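Local coordinates for 2-hydroxyethylphosphonate dioxygenase (Streptomyces viridochromogenes, PDB 4YAR), which catalyses the iron-dependent, dioxygen-consuming conversion of 2-hydroxyethylphosphonate to hydroxymethylphosphonate and formate in the biosynthesis of the antibiotic bialaphos, at residues L367-P372 against A376-E381; G318-A323 against H394-T399; G284-V289 against L419-E424; L331-G336 against L411-W416. The protein carries 1 engineered substitution. All blocks are in the same frame, centred on the assembly; numbering follows the deposited sequence.

Contact 1: residues L367-P372 against A376-E381; sequences LEWDGP and ASVELE
Trp369 and Ala376 face each other across an antiparallel beta hairpin formed by strands 365-371 and 374-380, and the indole lies flat over the methyl group of its partner. The evidence for a CH-pi contact is that Ala376 CB stands 3.9 Å from the centroid of the six-membered ring, 25° off the ring normal. Its closest atom is a ring-fusion carbon, Trp369 CE2, 3.5 Å from Ala376 CB, so the methyl sits off centre; Ser377 N lies over the same face. With CG set between the backbone N and the carbonyl carbon (chi1 69°), the indole is carried across the neighbouring strand. Its far corner thereby reaches Val378, with Trp369 CZ3 3.8 Å from Val378 CG1. Leu367, the partner of Val378, adds a looser apolar approach, and Val73 and His75 of strand 73-76 also pack on this side.

The other face of the hairpin carries Glu368 and Ser377, a non-hydrogen-bonded pair in which Glu368 CG comes 4.1 Å from Ser377 CB. The carboxylate of Glu368 runs on to a salt bridge with Arg395 of strand 394-397. Four backbone N-H...O bonds fix the register, two in each flanking pair. Between them the strands are close enough for a CA-H...O contact, Ser377 CA lying 3.2 Å from Leu367 O.

Contact 2: residues G318-A323 against H394-T399; sequences GTYEAA and HRWHGT
Tyr320 points the hydroxyl end of its ring at the backbone of Trp396, and the two side chains cross at about a right angle. Over the centre of one face of the Tyr320 ring lies Thr319 OG1, 3.5 Å above the plane, while Trp396 O stands near the plane at the ring's edge. On the indole side, Tyr320 OH approaches the rim of the Trp396 ring close to its plane, and Tyr358 makes an edge-to-face contact with the same indole. The apolar approach is modest, with Tyr320 CE1 4.1 Å from Trp396 CB.

The more specific link is polar. Trp396 N donates to Tyr320 OH over 3.0 Å, with an almost perfectly straight N-H...O angle of 178°. Tyr320 CG lies beside its own backbone N (chi1 -47°), which sends the phenol out from strand 320-324 toward strand 394-397. The latter is an outer strand of the three-stranded sheet: the backbone of Arg395 bonds to Glu368 on one flank, while Trp396 N turns to the other and meets the phenol.

Tyr320 OH also bonds to Ala348 O, a carbonyl that can act solely as acceptor. The hydroxyl must therefore donate there while accepting from Trp396 N. The buried hydroxyl thus bridges two backbone groups, the N-H of Trp396 and the carbonyl of Ala348, and the two bonds together should restrict its rotation about the CZ-OH bond.

Contact 3: residues G284-V289 against L419-E424; sequences GFDYRV and LTNTFE
Asp286 reaches Asn421 with its CG opposite the backbone N (chi1 -173°), a placement that presents the carboxylate both to its own chain and to the other segment, and Arg288 reaches Thr420 by a bend at chi3 (-63°) that swings its guanidinium alongside that carboxylate. The grip between the two is side-on: Arg288 NE bonds to Asp286 OD1 at 3.0 Å, and Arg288 NH1 to Asp286 OD2 at 2.7 Å. Both carboxylate oxygens use their syn lone pairs, and both lie near the guanidinium plane. A second bond to OD1, from Arg288 N, closes an Asx turn, meeting the oxygen from above the carboxylate plane.

This salt-bridged unit offers two groups across the contact. Asn421 ND2 donates to Asp286 OD2 over 3.1 Å, arriving on the anti side and 33° out of the carboxylate plane. Arg288 NH2 donates to Thr420 OG1 at 2.8 Å, with the hydroxyl nearly in the guanidinium plane. Each carboxylate oxygen thus accepts two bonds, which should favour the charged form and hold the group in orientation. Thr420 OG1 is also bonded to the carbonyl oxygens of Trp416 and Leu417, one turn back in its own helix.

Segment 284-289 follows helix 270-283, within the second HTH cro/C1-type region. Tyr287 packs on Leu273 and Leu276 of that helix, Phe285 on Leu235 of helix 231-241. The polar contact therefore joins this helical bundle to the end of helix 413-420.

Contact 4: residues L331-G336 against L411-W416; sequences LPDLVG and LGYQDW
The start of helix 413-420, with Gly412 at its N-cap position, meets the type I beta turn Leu331-Leu334 through Pro332 and Asp333. The proline ring covers one face of the Tyr413 ring. Pro332 CG lies 3.6 Å from the ring centroid and 10° off its normal, a CH-pi contact almost centred on the aromatic face. Gln414 CG approaches the opposite face nearer the rim, so the ring is held between an atom of the turn and one of its own helix. Tyr413 takes the crowded position, CG between the backbone N and the carbonyl carbon (chi1 82°), which swings the phenol back over the turn.

Asp333 works at the edge of that ring and at the backbone. Asp333 OD1 accepts from Tyr413 N over 2.8 Å with its syn lone pair, in a somewhat bent bond. The same oxygen comes 3.4 Å from Gly412 CA, and the carboxylate, OD2 in particular, lies close against Gly412 on the side where a side chain would otherwise stand. Asp333 OD2 lies at the ring edge in its plane, although the carboxylate and ring planes are 64° apart. It accepts a bond from a water 2.8 Å away; that water accepts from Gln414 N and donates to Gln414 OE1, at 2.8 Å from OE1. Asn202 ND2 is a further partner of OD2.

Thus both carboxylate oxygens serve the first turn of the helix, one by directly accepting an amide N-H and one through a water. The partial positive charge of a helix N-terminus would be expected to stabilise Asp333 as the anion.

Contact 3 closes the longest loop of chain, and the other three nest inside it. Contact 1 lies within contact 2, while contacts 2 and 4 cross, their segments alternating. Contacts 1 and 2 have centres about 14 Å apart and share the three-stranded sheet, where Arg395 of contact 2 also reaches Asp370 of contact 1 in a salt bridge. Contacts 2 and 4 are joined through neighbouring strands 320-324 and 335-343 of the seven-stranded sheet, their centres about 23 Å apart. Contacts 3 and 4, about 17 Å between centres, both use helix 413-420, and Leu419 packs on Leu411. That helix thus connects the beta-rich part, met at its start, with the HTH-type helices, met at its end.

Contact 1: residues L367-P372 against A376-E381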
loop_
_atom_site.group_PDB
_atom_site.type_symbol
_atom_site.label_atom_id
_atom_site.label_comp_id
_atom_site.label_asym_id
_atom_site.label_seq_id
_atom_site.Cartn_x
_atom_site.Cartn_y
_atom_site.Cartn_z
ATOM N N LEU A 367 -5.121 7.547 21.910
ATOM C CA LEU A 367 -4.733 8.091 20.593
ATOM C C LEU A 367 -5.323 9.498 20.516
ATOM O O LEU A 367 -6.524 9.644 20.608
ATOM C CB LEU A 367 -5.204 7.219 19.446
ATOM C CG LEU A 367 -5.104 7.809 18.003
ATOM C CD1 LEU A 367 -3.680 7.948 17.542
ATOM C CD2 LEU A 367 -5.823 6.882 17.023
ATOM N N GLU A 368 -4.482 10.479 20.314
ATOM C CA GLU A 368 -4.917 11.864 20.046
ATOM C C GLU A 368 -4.667 12.280 18.615
ATOM O O GLU A 368 -3.630 11.894 18.080
ATOM C CB GLU A 368 -4.141 12.807 20.923
ATOM C CG GLU A 368 -4.344 12.505 22.370
ATOM C CD GLU A 368 -3.647 13.510 23.206
ATOM O OE1 GLU A 368 -2.681 14.192 22.669
ATOM O OE2 GLU A 368 -4.047 13.559 24.407
ATOM N N TRP A 369 -5.554 13.110 18.087
ATOM C CA TRP A 369 -5.368 13.670 16.732
ATOM C C TRP A 369 -5.942 15.097 16.613
ATOM O O TRP A 369 -6.747 15.538 17.458
ATOM C CB TRP A 369 -5.915 12.731 15.660
ATOM C CG TRP A 369 -7.381 12.559 15.588
ATOM C CD1 TRP A 369 -8.240 13.134 14.653
ATOM C CD2 TRP A 369 -8.174 11.652 16.328
ATOM N NE1 TRP A 369 -9.499 12.709 14.845
ATOM C CE2 TRP A 369 -9.496 11.783 15.862
ATOM C CE3 TRP A 369 -7.897 10.721 17.340
ATOM C CZ2 TRP A 369 -10.547 11.059 16.391
ATOM C CZ3 TRP A 369 -8.935 10.048 17.895
ATOM C CH2 TRP A 369 -10.270 10.206 17.393
ATOM N N ASP A 370 -5.581 15.747 15.511
ATOM C CA ASP A 370 -6.056 17.090 15.215
ATOM C C ASP A 370 -6.881 16.963 13.926
ATOM O O ASP A 370 -6.409 16.514 12.864
ATOM C CB ASP A 370 -4.863 18.043 15.200
ATOM C CG ASP A 370 -4.231 18.158 16.566
ATOM O OD1 ASP A 370 -4.907 18.665 17.495
ATOM O OD2 ASP A 370 -3.078 17.718 16.737
ATOM N N GLY A 371 -8.173 17.177 14.073
ATOM C CA GLY A 371 -9.081 16.987 12.947
ATOM C C GLY A 371 -9.883 18.220 12.632
ATOM O O GLY A 371 -9.693 19.250 13.269
ATOM N N PRO A 372 -10.849 18.081 11.728
ATOM C CA PRO A 372 -11.743 19.180 11.337
ATOM C C PRO A 372 -12.524 19.798 12.455
ATOM O O PRO A 372 -12.953 20.935 12.337
ATOM C CB PRO A 372 -12.724 18.514 10.379
ATOM C CG PRO A 372 -12.009 17.294 9.857
ATOM C CD PRO A 372 -11.093 16.855 10.937
ATOM N N ALA A 376 -8.997 15.774 19.199
ATOM C CA ALA A 376 -9.904 14.669 19.418
ATOM C C ALA A 376 -9.055 13.542 19.999
ATOM O O ALA A 376 -7.816 13.547 19.859
ATOM C CB ALA A 376 -10.585 14.290 18.117
ATOM N N SER A 377 -9.689 12.636 20.706
ATOM C CA SER A 377 -8.991 11.527 21.370
ATOM C C SER A 377 -9.896 10.345 21.522
ATOM O O SER A 377 -11.141 10.465 21.480
ATOM C CB SER A 377 -8.429 11.961 22.720
ATOM O OG SER A 377 -9.511 12.151 23.591
ATOM N N VAL A 378 -9.284 9.150 21.529
ATOM C CA VAL A 378 -10.015 7.909 21.856
ATOM C C VAL A 378 -9.128 6.996 22.716
ATOM O O VAL A 378 -7.881 6.968 22.593
ATOM C CB VAL A 378 -10.562 7.234 20.579
ATOM C CG1 VAL A 378 -9.458 6.704 19.709
ATOM C CG2 VAL A 378 -11.546 6.106 20.892
ATOM N N GLU A 379 -9.742 6.299 23.673
ATOM C CA GLU A 379 -9.043 5.322 24.528
ATOM C C GLU A 379 -9.301 3.918 23.988
ATOM O O GLU A 379 -10.456 3.578 23.659
ATOM C CB GLU A 379 -9.529 5.353 25.972
ATOM C CG GLU A 379 -9.228 6.641 26.701
ATOM C CD GLU A 379 -9.585 6.580 28.213
ATOM O OE1 GLU A 379 -9.633 5.461 28.799
ATOM O OE2 GLU A 379 -9.822 7.660 28.812
ATOM N N LEU A 380 -8.203 3.198 23.778
ATOM C CA LEU A 380 -8.227 1.839 23.213
ATOM C C LEU A 380 -7.481 0.835 24.096
ATOM O O LEU A 380 -6.351 1.056 24.554
ATOM C CB LEU A 380 -7.703 1.854 21.766
ATOM C CG LEU A 380 -8.399 2.729 20.720
ATOM C CD1 LEU A 380 -7.518 2.850 19.480
ATOM C CD2 LEU A 380 -9.748 2.170 20.293
ATOM N N GLU A 381 -8.107 -0.296 24.311
ATOM C CA GLU A 381 -7.545 -1.426 25.034
ATOM C C GLU A 381 -7.019 -2.472 24.017
ATOM O O GLU A 381 -7.250 -2.332 22.801
ATOM C CB GLU A 381 -8.639 -2.047 25.923
ATOM C CG GLU A 381 -9.052 -1.162 27.065
ATOM C CD GLU A 381 -10.178 -1.778 27.893
ATOM O OE1 GLU A 381 -9.880 -2.614 28.746
ATOM O OE2 GLU A 381 -11.347 -1.451 27.653
#

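Contact 2: residues G318-A323 against H394-T399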
loop_
_atom_site.group_PDB
_atom_site.type_symbol
_atom_site.label_atom_id
_atom_site.label_comp_id
_atom_site.label_asym_id
_atom_site.label_seq_id
_atom_site.Cartn_x
_atom_site.Cartn_y
_atom_site.Cartn_z
ATOM N N GLY A 318 11.464 9.364 18.958
ATOM C CA GLY A 318 10.797 10.399 19.760
ATOM C C GLY A 318 10.537 9.911 21.185
ATOM O O GLY A 318 11.422 9.464 21.856
ATOM N N THR A 319 9.273 9.906 21.576
ATOM C CA THR A 319 8.866 9.392 22.886
ATOM C C THR A 319 8.591 7.914 22.927
ATOM O O THR A 319 8.267 7.396 23.992
ATOM C CB THR A 319 7.610 10.076 23.390
ATOM O OG1 THR A 319 6.576 9.992 22.379
ATOM C CG2 THR A 319 7.968 11.542 23.733
ATOM N N TYR A 320 8.714 7.243 21.784
ATOM C CA TYR A 320 8.419 5.815 21.706
ATOM C C TYR A 320 9.667 4.987 21.693
ATOM O O TYR A 320 10.713 5.509 21.439
ATOM C CB TYR A 320 7.562 5.543 20.429
ATOM C CG TYR A 320 6.421 6.519 20.283
ATOM C CD1 TYR A 320 5.289 6.396 21.066
ATOM C CD2 TYR A 320 6.485 7.590 19.396
ATOM C CE1 TYR A 320 4.267 7.281 20.968
ATOM C CE2 TYR A 320 5.446 8.512 19.296
ATOM C CZ TYR A 320 4.339 8.343 20.086
ATOM O OH TYR A 320 3.243 9.171 20.049
ATOM N N GLU A 321 9.558 3.683 22.021
ATOM C CA GLU A 321 10.559 2.694 21.630
ATOM C C GLU A 321 10.013 1.895 20.422
ATOM O O GLU A 321 8.858 1.558 20.408
ATOM C CB GLU A 321 10.995 1.814 22.795
ATOM C CG GLU A 321 12.398 1.201 22.601
ATOM C CD GLU A 321 12.842 0.214 23.684
ATOM O OE1 GLU A 321 13.900 -0.409 23.521
ATOM O OE2 GLU A 321 12.153 0.058 24.700
ATOM N N ALA A 322 10.841 1.722 19.404
ATOM C CA ALA A 322 10.362 1.092 18.131
ATOM C C ALA A 322 11.180 -0.114 17.814
ATOM O O ALA A 322 12.360 -0.151 18.069
ATOM C CB ALA A 322 10.381 2.111 16.994
ATOM N N ALA A 323 10.562 -1.156 17.225
ATOM C CA ALA A 323 11.324 -2.236 16.674
ATOM C C ALA A 323 10.684 -2.606 15.308
ATOM O O ALA A 323 9.469 -2.444 15.119
ATOM C CB ALA A 323 11.217 -3.436 17.597
ATOM N N HIS A 394 -0.898 13.070 14.853
ATOM C CA HIS A 394 -1.442 12.262 15.980
ATOM C C HIS A 394 -0.325 11.840 16.909
ATOM O O HIS A 394 0.892 12.033 16.667
ATOM C CB HIS A 394 -2.242 11.025 15.438
ATOM C CG HIS A 394 -1.403 10.037 14.684
ATOM N ND1 HIS A 394 -0.911 10.266 13.417
ATOM C CD2 HIS A 394 -0.956 8.809 15.044
ATOM C CE1 HIS A 394 -0.226 9.217 13.010
ATOM N NE2 HIS A 394 -0.230 8.321 13.987
ATOM N N ARG A 395 -0.732 11.323 18.061
ATOM C CA ARG A 395 0.215 10.865 19.050
ATOM C C ARG A 395 -0.514 9.861 19.963
ATOM O O ARG A 395 -1.726 9.809 20.011
ATOM C CB ARG A 395 0.744 12.053 19.866
ATOM C CG ARG A 395 -0.364 12.745 20.590
ATOM C CD ARG A 395 0.105 14.101 21.070
ATOM N NE ARG A 395 0.139 15.053 19.965
ATOM C CZ ARG A 395 -0.914 15.639 19.421
ATOM N NH1 ARG A 395 -2.104 15.451 19.914
ATOM N NH2 ARG A 395 -0.753 16.473 18.382
ATOM N N TRP A 396 0.274 9.030 20.607
ATOM C CA TRP A 396 -0.223 8.053 21.620
ATOM C C TRP A 396 0.296 8.466 23.024
ATOM O O TRP A 396 1.480 8.836 23.150
ATOM C CB TRP A 396 0.242 6.664 21.317
ATOM C CG TRP A 396 -0.325 6.028 20.112
ATOM C CD1 TRP A 396 0.226 6.045 18.880
ATOM C CD2 TRP A 396 -1.528 5.237 20.011
ATOM N NE1 TRP A 396 -0.581 5.341 17.992
ATOM C CE2 TRP A 396 -1.659 4.840 18.660
ATOM C CE3 TRP A 396 -2.527 4.850 20.908
ATOM C CZ2 TRP A 396 -2.729 4.076 18.217
ATOM C CZ3 TRP A 396 -3.582 4.118 20.464
ATOM C CH2 TRP A 396 -3.665 3.689 19.134
ATOM N N HIS A 397 -0.577 8.353 24.032
ATOM C CA HIS A 397 -0.211 8.510 25.477
ATOM C C HIS A 397 -0.632 7.219 26.214
ATOM O O HIS A 397 -1.503 6.480 25.745
ATOM C CB HIS A 397 -0.932 9.695 26.244
ATOM C CG HIS A 397 -0.829 11.050 25.592
ATOM N ND1 HIS A 397 0.350 11.567 25.074
ATOM C CD2 HIS A 397 -1.760 12.015 25.416
ATOM C CE1 HIS A 397 0.125 12.775 24.561
ATOM N NE2 HIS A 397 -1.145 13.064 24.764
ATOM N N GLY A 398 -0.049 6.996 27.403
ATOM C CA GLY A 398 -0.321 5.770 28.184
ATOM C C GLY A 398 0.889 4.875 28.288
ATOM O O GLY A 398 2.006 5.295 28.016
ATOM N N THR A 399 0.685 3.659 28.814
ATOM C CA THR A 399 1.719 2.715 29.013
ATOM C C THR A 399 1.213 1.410 28.423
ATOM O O THR A 399 0.268 0.815 28.896
ATOM C CB THR A 399 2.009 2.557 30.528
ATOM O OG1 THR A 399 2.560 3.801 30.976
ATOM C CG2 THR A 399 3.031 1.447 30.794
#

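Contact 3: residues G284-V289 against L419-E424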
loop_
_atom_site.group_PDB
_atom_site.type_symbol
_atom_site.label_atom_id
_atom_site.label_comp_id
_atom_site.label_asym_id
_atom_site.label_seq_id
_atom_site.Cartn_x
_atom_site.Cartn_y
_atom_site.Cartn_z
ATOM N N GLY A 284 14.027 13.027 -23.473
ATOM C CA GLY A 284 12.805 13.320 -22.739
ATOM C C GLY A 284 12.303 12.140 -21.908
ATOM O O GLY A 284 11.099 11.848 -21.919
ATOM N N PHE A 285 13.186 11.449 -21.198
ATOM C CA PHE A 285 12.776 10.425 -20.259
ATOM C C PHE A 285 13.538 10.499 -18.938
ATOM O O PHE A 285 14.561 11.174 -18.845
ATOM C CB PHE A 285 12.845 8.988 -20.887
ATOM C CG PHE A 285 14.210 8.499 -21.185
ATOM C CD1 PHE A 285 15.004 7.944 -20.194
ATOM C CD2 PHE A 285 14.681 8.471 -22.509
ATOM C CE1 PHE A 285 16.271 7.474 -20.486
ATOM C CE2 PHE A 285 15.935 7.982 -22.785
ATOM C CZ PHE A 285 16.733 7.505 -21.798
ATOM N N ASP A 286 13.019 9.796 -17.939
ATOM C CA ASP A 286 13.617 9.766 -16.594
ATOM C C ASP A 286 14.531 8.546 -16.443
ATOM O O ASP A 286 14.105 7.393 -16.440
ATOM C CB ASP A 286 12.492 9.734 -15.583
ATOM C CG ASP A 286 12.989 9.862 -14.147
ATOM O OD1 ASP A 286 14.187 9.682 -13.800
ATOM O OD2 ASP A 286 12.129 10.211 -13.333
ATOM N N TYR A 287 15.837 8.820 -16.369
ATOM C CA TYR A 287 16.806 7.789 -16.290
ATOM C C TYR A 287 16.671 6.899 -15.059
ATOM O O TYR A 287 17.114 5.764 -15.078
ATOM C CB TYR A 287 18.264 8.412 -16.324
ATOM C CG TYR A 287 18.650 9.050 -14.988
ATOM C CD1 TYR A 287 18.159 10.321 -14.603
ATOM C CD2 TYR A 287 19.394 8.334 -14.041
ATOM C CE1 TYR A 287 18.492 10.863 -13.374
ATOM C CE2 TYR A 287 19.686 8.877 -12.763
ATOM C CZ TYR A 287 19.273 10.127 -12.458
ATOM O OH TYR A 287 19.505 10.631 -11.186
ATOM N N ARG A 288 16.036 7.398 -14.005
ATOM C CA ARG A 288 15.998 6.637 -12.753
ATOM C C ARG A 288 15.351 5.230 -12.852
ATOM O O ARG A 288 15.755 4.281 -12.163
ATOM C CB ARG A 288 15.427 7.507 -11.622
ATOM C CG ARG A 288 16.223 8.713 -11.343
ATOM C CD ARG A 288 15.588 9.681 -10.361
ATOM N NE ARG A 288 14.362 10.188 -10.871
ATOM C CZ ARG A 288 13.525 10.962 -10.234
ATOM N NH1 ARG A 288 12.431 11.323 -10.860
ATOM N NH2 ARG A 288 13.752 11.388 -8.989
ATOM N N VAL A 289 14.309 5.098 -13.704
ATOM C CA VAL A 289 13.660 3.867 -13.895
ATOM C C VAL A 289 14.466 2.837 -14.656
ATOM O O VAL A 289 14.050 1.678 -14.721
ATOM C CB VAL A 289 12.201 4.038 -14.412
ATOM C CG1 VAL A 289 11.473 5.112 -13.625
ATOM C CG2 VAL A 289 12.168 4.410 -15.879
ATOM N N LEU A 419 6.809 13.470 -7.987
ATOM C CA LEU A 419 6.829 14.741 -7.328
ATOM C C LEU A 419 8.184 15.376 -7.460
ATOM O O LEU A 419 8.278 16.596 -7.502
ATOM C CB LEU A 419 6.464 14.587 -5.830
ATOM C CG LEU A 419 4.958 14.383 -5.642
ATOM C CD1 LEU A 419 4.730 13.924 -4.216
ATOM C CD2 LEU A 419 4.170 15.647 -5.938
ATOM N N THR A 420 9.214 14.562 -7.548
ATOM C CA THR A 420 10.533 15.081 -7.908
ATOM C C THR A 420 10.651 15.639 -9.393
ATOM O O THR A 420 11.452 16.524 -9.659
ATOM C CB THR A 420 11.625 14.095 -7.467
ATOM O OG1 THR A 420 11.475 12.807 -8.087
ATOM C CG2 THR A 420 11.578 13.885 -5.964
ATOM N N ASN A 421 9.791 15.198 -10.306
ATOM C CA ASN A 421 9.619 15.783 -11.690
ATOM C C ASN A 421 8.598 16.910 -11.805
ATOM O O ASN A 421 8.184 17.306 -12.911
ATOM C CB ASN A 421 9.178 14.660 -12.651
ATOM C CG ASN A 421 10.317 13.706 -13.027
ATOM O OD1 ASN A 421 11.484 14.117 -13.136
ATOM N ND2 ASN A 421 9.990 12.458 -13.237
ATOM N N THR A 422 8.102 17.435 -10.701
ATOM C CA THR A 422 7.031 18.391 -10.797
ATOM C C THR A 422 7.575 19.792 -10.472
ATOM O O THR A 422 8.274 19.928 -9.456
ATOM C CB THR A 422 5.889 18.047 -9.834
ATOM O OG1 THR A 422 5.384 16.729 -10.106
ATOM C CG2 THR A 422 4.760 19.036 -9.995
ATOM N N PHE A 423 7.286 20.814 -11.332
ATOM C CA PHE A 423 7.517 22.244 -10.988
ATOM C C PHE A 423 6.676 22.571 -9.773
ATOM O O PHE A 423 5.442 22.463 -9.883
ATOM C CB PHE A 423 6.934 23.258 -12.023
ATOM C CG PHE A 423 7.526 23.227 -13.394
ATOM C CD1 PHE A 423 8.876 23.216 -13.575
ATOM C CD2 PHE A 423 6.710 23.304 -14.527
ATOM C CE1 PHE A 423 9.436 23.207 -14.855
ATOM C CE2 PHE A 423 7.261 23.298 -15.804
ATOM C CZ PHE A 423 8.625 23.249 -15.972
ATOM N N GLU A 424 7.276 23.052 -8.683
ATOM C CA GLU A 424 6.499 23.585 -7.538
ATOM C C GLU A 424 5.320 22.688 -7.244
ATOM O O GLU A 424 4.175 23.031 -7.503
ATOM C CB GLU A 424 5.990 25.004 -7.807
ATOM C CG GLU A 424 7.041 26.015 -8.290
ATOM C CD GLU A 424 8.022 26.436 -7.223
ATOM O OE1 GLU A 424 8.091 25.764 -6.164
ATOM O OE2 GLU A 424 8.728 27.448 -7.450
#

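Contact 4: residues L331-G336 against L411-W416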
loop_
_atom_site.group_PDB
_atom_site.type_symbol
_atom_site.label_atom_id
_atom_site.label_comp_id
_atom_site.label_asym_id
_atom_site.label_seq_id
_atom_site.Cartn_x
_atom_site.Cartn_y
_atom_site.Cartn_z
ATOM N N LEU A 331 8.879 -3.587 -2.015
ATOM C CA LEU A 331 7.535 -3.233 -1.615
ATOM C C LEU A 331 7.695 -2.033 -0.676
ATOM O O LEU A 331 7.367 -2.119 0.532
ATOM C CB LEU A 331 6.809 -4.401 -0.904
ATOM C CG LEU A 331 6.472 -5.577 -1.831
ATOM C CD1 LEU A 331 6.119 -6.840 -1.058
ATOM C CD2 LEU A 331 5.397 -5.184 -2.831
ATOM N N PRO A 332 8.129 -0.879 -1.228
ATOM C CA PRO A 332 8.363 0.302 -0.387
ATOM C C PRO A 332 7.176 0.895 0.328
ATOM O O PRO A 332 7.370 1.676 1.280
ATOM C CB PRO A 332 8.898 1.338 -1.365
ATOM C CG PRO A 332 9.303 0.568 -2.572
ATOM C CD PRO A 332 8.432 -0.617 -2.629
ATOM N N ASP A 333 5.973 0.637 -0.128
ATOM C CA ASP A 333 4.783 1.236 0.491
ATOM C C ASP A 333 4.152 0.378 1.632
ATOM O O ASP A 333 3.144 0.796 2.186
ATOM C CB ASP A 333 3.719 1.448 -0.533
ATOM C CG ASP A 333 4.143 2.429 -1.675
ATOM O OD1 ASP A 333 5.048 3.230 -1.505
ATOM O OD2 ASP A 333 3.534 2.355 -2.756
ATOM N N LEU A 334 4.749 -0.777 1.936
ATOM C CA LEU A 334 4.326 -1.711 3.010
ATOM C C LEU A 334 5.279 -1.655 4.211
ATOM O O LEU A 334 6.483 -1.921 4.095
ATOM C CB LEU A 334 4.252 -3.112 2.408
ATOM C CG LEU A 334 3.857 -4.300 3.294
ATOM C CD1 LEU A 334 2.510 -4.009 3.935
ATOM C CD2 LEU A 334 3.782 -5.596 2.470
ATOM N N VAL A 335 4.788 -1.249 5.383
ATOM C CA VAL A 335 5.710 -1.034 6.469
ATOM C C VAL A 335 5.049 -1.637 7.700
ATOM O O VAL A 335 3.778 -1.618 7.832
ATOM C CB VAL A 335 5.986 0.489 6.715
ATOM C CG1 VAL A 335 6.773 0.689 7.953
ATOM C CG2 VAL A 335 6.747 1.146 5.545
ATOM N N GLY A 336 5.879 -2.104 8.615
ATOM C CA GLY A 336 5.384 -2.612 9.949
ATOM C C GLY A 336 6.349 -2.360 11.036
ATOM O O GLY A 336 7.533 -2.648 10.862
ATOM N N LEU A 411 0.811 9.282 -0.109
ATOM C CA LEU A 411 1.903 9.375 -1.101
ATOM C C LEU A 411 2.700 8.093 -1.044
ATOM O O LEU A 411 3.164 7.710 0.020
ATOM C CB LEU A 411 2.857 10.511 -0.798
ATOM C CG LEU A 411 2.357 11.933 -0.838
ATOM C CD1 LEU A 411 3.473 12.922 -0.513
ATOM C CD2 LEU A 411 1.843 12.227 -2.203
ATOM N N GLY A 412 2.796 7.387 -2.164
ATOM C CA GLY A 412 3.545 6.172 -2.234
ATOM C C GLY A 412 4.807 6.425 -3.022
ATOM O O GLY A 412 5.015 7.589 -3.500
ATOM N N TYR A 413 5.629 5.378 -3.193
ATOM C CA TYR A 413 6.981 5.618 -3.743
ATOM C C TYR A 413 6.908 6.085 -5.226
ATOM O O TYR A 413 7.692 6.911 -5.614
ATOM C CB TYR A 413 8.008 4.512 -3.512
ATOM C CG TYR A 413 7.911 3.363 -4.497
ATOM C CD1 TYR A 413 6.762 2.592 -4.587
ATOM C CD2 TYR A 413 8.910 3.067 -5.339
ATOM C CE1 TYR A 413 6.662 1.534 -5.481
ATOM C CE2 TYR A 413 8.832 1.990 -6.230
ATOM C CZ TYR A 413 7.709 1.235 -6.328
ATOM O OH TYR A 413 7.647 0.160 -7.253
ATOM N N GLN A 414 5.893 5.653 -5.956
ATOM C CA GLN A 414 5.680 6.112 -7.351
ATOM C C GLN A 414 5.232 7.594 -7.417
ATOM O O GLN A 414 5.631 8.330 -8.343
ATOM C CB GLN A 414 4.638 5.217 -7.988
ATOM C CG GLN A 414 5.143 3.852 -8.279
ATOM C CD GLN A 414 3.992 2.891 -8.542
ATOM O OE1 GLN A 414 3.140 2.643 -7.640
ATOM N NE2 GLN A 414 3.964 2.301 -9.759
ATOM N N ASP A 415 4.435 8.091 -6.431
ATOM C CA ASP A 415 4.113 9.551 -6.320
ATOM C C ASP A 415 5.407 10.320 -6.048
ATOM O O ASP A 415 5.664 11.408 -6.626
ATOM C CB ASP A 415 3.163 9.872 -5.130
ATOM C CG ASP A 415 1.715 9.621 -5.421
ATOM O OD1 ASP A 415 1.295 9.479 -6.593
ATOM O OD2 ASP A 415 0.890 9.580 -4.483
ATOM N N TRP A 416 6.268 9.761 -5.211
ATOM C CA TRP A 416 7.539 10.439 -4.934
ATOM C C TRP A 416 8.365 10.642 -6.162
ATOM O O TRP A 416 8.975 11.737 -6.381
ATOM C CB TRP A 416 8.334 9.781 -3.801
ATOM C CG TRP A 416 7.784 10.048 -2.457
ATOM C CD1 TRP A 416 7.210 9.152 -1.603
ATOM C CD2 TRP A 416 7.702 11.326 -1.801
ATOM N NE1 TRP A 416 6.791 9.786 -0.452
ATOM C CE2 TRP A 416 7.070 11.120 -0.547
ATOM C CE3 TRP A 416 8.116 12.621 -2.146
ATOM C CZ2 TRP A 416 6.856 12.160 0.360
ATOM C CZ3 TRP A 416 7.881 13.679 -1.231
ATOM C CH2 TRP A 416 7.246 13.426 -0.011
HETATM O O HOH W 1 3.586 3.739 -5.147
#